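Local atomic coordinates of PA0821 (Pseudomonas aeruginosa, PDB entry 7DRG), a protein that is probably the type VI secretion immunity protein that protects Pseudomonas aeruginosa from a putative VRR-NUC domain-containing effector. Residues 275-280 against 285-290. Numbering follows the deposited sequence.
Sequences YPYIAG and SRPAPY
The ring of Tyr277 is sandwiched: CD of Pro289 lies over one face in a CH-pi contact, 4.2 Å from the ring centroid, and Tyr275 CE1 covers the opposite face toward the rim. Ala279 O sits in plane at its edge. Tyr290 offers a face to it: an edge of the Tyr277 ring points toward the Tyr290 ring in an offset edge-to-face pair, planes at 71°, with Pro287 CB over the rim of a Tyr290 face. This is the loop that leads from strand 267-272 into helix 288-297, folded back on the first turn of that helix, where Pro287 takes the N-cap position.

Tyr277 turns CG to lie anti to its carbonyl carbon (chi1 -77°), which sends the ring toward the prolines. There Tyr277 CE1 comes 3.8 Å from Pro289 CG. Tyr277 CB packs on Pro287 CB at 3.5 Å. Beyond the contact, Tyr277 OH hydrogen-bonds Glu349, and Leu345 of helix 338-348 touches Pro289.

The Tyr290 hydroxyl reaches back to the loop backbone. Tyr277 N donates to Tyr290 OH at 2.9 Å in an almost perfectly straight bond, and the hydroxyl gives its own proton to a water in its ring plane. That water donates onward to Tyr277 O, so one phenol grips both polar backbone atoms of Tyr277, directly and through the water. At the other end, where the loop turns toward the helix, Gly280 N makes a weak, strongly bent hydrogen bond to Ser285 O, 2.8 Å long but only 119° at the hydrogen.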
ATOM      1  N   TYR B 275       0.848  -4.526  24.690  1.00 22.65           N
ATOM      2  CA  TYR B 275       1.253  -5.474  23.662  1.00 25.77           C
ATOM      3  C   TYR B 275       1.781  -4.677  22.482  1.00 23.72           C
ATOM      4  O   TYR B 275       1.547  -3.466  22.400  1.00 23.46           O
ATOM      5  CB  TYR B 275       0.077  -6.371  23.230  1.00 23.91           C
ATOM      6  CG  TYR B 275      -1.255  -5.662  23.110  1.00 28.69           C
ATOM      7  CD1 TYR B 275      -1.486  -4.719  22.116  1.00 28.14           C
ATOM      8  CD2 TYR B 275      -2.291  -5.958  23.984  1.00 32.56           C
ATOM      9  CE1 TYR B 275      -2.711  -4.076  22.007  1.00 32.31           C
ATOM     10  CE2 TYR B 275      -3.511  -5.329  23.884  1.00 31.85           C
ATOM     11  CZ  TYR B 275      -3.717  -4.391  22.897  1.00 34.46           C
ATOM     12  OH  TYR B 275      -4.942  -3.770  22.811  1.00 40.26           O
ATOM     13  N   PRO B 276       2.507  -5.309  21.561  1.00 21.88           N
ATOM     14  CA  PRO B 276       2.950  -4.571  20.372  1.00 18.57           C
ATOM     15  C   PRO B 276       1.772  -4.171  19.497  1.00 22.23           C
ATOM     16  O   PRO B 276       0.762  -4.875  19.417  1.00 23.32           O
ATOM     17  CB  PRO B 276       3.877  -5.562  19.655  1.00 21.14           C
ATOM     18  CG  PRO B 276       3.459  -6.911  20.141  1.00 22.52           C
ATOM     19  CD  PRO B 276       3.038  -6.683  21.581  1.00 21.77           C
ATOM     20  N   TYR B 277       1.920  -3.022  18.829  1.00 21.32           N
ATOM     21  CA  TYR B 277       0.858  -2.415  18.027  1.00 22.56           C
ATOM     22  C   TYR B 277       1.255  -2.378  16.559  1.00 23.51           C
ATOM     23  O   TYR B 277       2.318  -1.846  16.214  1.00 26.10           O
ATOM     24  CB  TYR B 277       0.557  -0.983  18.482  1.00 22.46           C
ATOM     25  CG  TYR B 277      -0.267  -0.857  19.743  1.00 23.26           C
ATOM     26  CD1 TYR B 277       0.298  -1.077  20.991  1.00 24.93           C
ATOM     27  CD2 TYR B 277      -1.604  -0.474  19.685  1.00 30.04           C
ATOM     28  CE1 TYR B 277      -0.458  -0.951  22.147  1.00 28.49           C
ATOM     29  CE2 TYR B 277      -2.361  -0.340  20.833  1.00 29.32           C
ATOM     30  CZ  TYR B 277      -1.782  -0.584  22.064  1.00 27.74           C
ATOM     31  OH  TYR B 277      -2.526  -0.455  23.222  1.00 29.02           O
ATOM     32  N   ILE B 278       0.388  -2.928  15.705  1.00 26.66           N
ATOM     33  CA  ILE B 278       0.542  -2.810  14.258  1.00 29.42           C
ATOM     34  C   ILE B 278       0.144  -1.418  13.788  1.00 27.92           C
ATOM     35  O   ILE B 278       0.845  -0.782  12.991  1.00 26.52           O
ATOM     36  CB  ILE B 278      -0.298  -3.890  13.549  1.00 38.55           C
ATOM     37  CG1 ILE B 278       0.274  -5.284  13.795  1.00 42.07           C
ATOM     38  CG2 ILE B 278      -0.408  -3.598  12.058  1.00 40.00           C
ATOM     39  CD1 ILE B 278      -0.646  -6.406  13.337  1.00 42.37           C
ATOM     40  N   ALA B 279      -0.990  -0.929  14.277  1.00 27.91           N
ATOM     41  CA  ALA B 279      -1.557   0.340  13.837  1.00 32.59           C
ATOM     42  C   ALA B 279      -2.459   0.860  14.951  1.00 31.26           C
ATOM     43  O   ALA B 279      -2.440   0.351  16.077  1.00 34.71           O
ATOM     44  CB  ALA B 279      -2.312   0.175  12.511  1.00 30.94           C
ATOM     45  N   GLY B 280      -3.254   1.879  14.634  1.00 34.43           N
ATOM     46  CA  GLY B 280      -4.099   2.521  15.619  1.00 34.41           C
ATOM     47  C   GLY B 280      -5.561   2.126  15.551  1.00 45.45           C
ATOM     48  O   GLY B 280      -5.918   0.985  15.857  1.00 50.25           O
ATOM     49  N   SER B 285      -4.198   5.799  12.074  1.00 31.37           N
ATOM     50  CA  SER B 285      -3.464   4.542  11.973  1.00 30.34           C
ATOM     51  C   SER B 285      -2.246   4.468  12.888  1.00 31.65           C
ATOM     52  O   SER B 285      -1.626   3.403  12.974  1.00 31.28           O
ATOM     53  CB  SER B 285      -3.013   4.323  10.533  1.00 33.56           C
ATOM     54  OG  SER B 285      -2.096   5.333  10.162  1.00 36.73           O
ATOM     55  N   ARG B 286      -1.878   5.557  13.553  1.00 26.73           N
ATOM     56  CA  ARG B 286      -0.696   5.571  14.420  1.00 28.25           C
ATOM     57  C   ARG B 286      -1.053   5.067  15.818  1.00 26.10           C
ATOM     58  O   ARG B 286      -1.997   5.584  16.432  1.00 29.02           O
ATOM     59  CB  ARG B 286      -0.120   6.978  14.507  1.00 27.86           C
ATOM     60  CG  ARG B 286       0.300   7.540  13.154  1.00 27.75           C
ATOM     61  CD  ARG B 286       0.519   9.064  13.178  1.00 31.99           C
ATOM     62  NE  ARG B 286      -0.742   9.804  13.291  1.00 40.12           N
ATOM     63  CZ  ARG B 286      -0.851  11.120  13.097  1.00 45.87           C
ATOM     64  NH1 ARG B 286       0.225  11.833  12.777  1.00 50.20           N
ATOM     65  NH2 ARG B 286      -2.030  11.729  13.216  1.00 45.63           N
ATOM     66  N   PRO B 287      -0.319   4.089  16.361  1.00 24.62           N
ATOM     67  CA  PRO B 287      -0.625   3.596  17.717  1.00 27.56           C
ATOM     68  C   PRO B 287      -0.373   4.669  18.769  1.00 25.63           C
ATOM     69  O   PRO B 287       0.705   5.268  18.811  1.00 25.41           O
ATOM     70  CB  PRO B 287       0.336   2.412  17.895  1.00 27.35           C
ATOM     71  CG  PRO B 287       0.800   2.060  16.512  1.00 27.26           C
ATOM     72  CD  PRO B 287       0.787   3.342  15.734  1.00 23.95           C
ATOM     73  N   ALA B 288      -1.368   4.895  19.631  1.00 27.30           N
ATOM     74  CA  ALA B 288      -1.235   5.933  20.650  1.00 25.28           C
ATOM     75  C   ALA B 288      -0.005   5.769  21.540  1.00 24.46           C
ATOM     76  O   ALA B 288       0.678   6.780  21.791  1.00 25.38           O
ATOM     77  CB  ALA B 288      -2.513   5.999  21.505  1.00 24.72           C
ATOM     78  N   PRO B 289       0.340   4.581  22.053  1.00 22.78           N
ATOM     79  CA  PRO B 289       1.541   4.518  22.902  1.00 22.38           C
ATOM     80  C   PRO B 289       2.810   4.859  22.133  1.00 23.78           C
ATOM     81  O   PRO B 289       3.711   5.501  22.686  1.00 23.72           O
ATOM     82  CB  PRO B 289       1.538   3.071  23.424  1.00 26.27           C
ATOM     83  CG  PRO B 289       0.133   2.590  23.235  1.00 26.35           C
ATOM     84  CD  PRO B 289      -0.355   3.281  21.999  1.00 23.52           C
ATOM     85  N   TYR B 290       2.896   4.479  20.858  1.00 22.39           N
ATOM     86  CA  TYR B 290       4.093   4.802  20.086  1.00 23.99           C
ATOM     87  C   TYR B 290       4.165   6.291  19.776  1.00 22.41           C
ATOM     88  O   TYR B 290       5.256   6.866  19.734  1.00 23.71           O
ATOM     89  CB  TYR B 290       4.133   4.016  18.777  1.00 19.57           C
ATOM     90  CG  TYR B 290       4.220   2.498  18.855  1.00 19.84           C
ATOM     91  CD1 TYR B 290       3.943   1.795  20.024  1.00 21.05           C
ATOM     92  CD2 TYR B 290       4.589   1.766  17.722  1.00 21.33           C
ATOM     93  CE1 TYR B 290       4.014   0.403  20.061  1.00 17.20           C
ATOM     94  CE2 TYR B 290       4.665   0.390  17.750  1.00 19.58           C
ATOM     95  CZ  TYR B 290       4.379  -0.288  18.917  1.00 19.81           C
ATOM     96  OH  TYR B 290       4.465  -1.667  18.935  1.00 19.79           O
TER
HETATM   97  O   HOH W   1       4.930  -2.993  16.594  1.00 17.99           O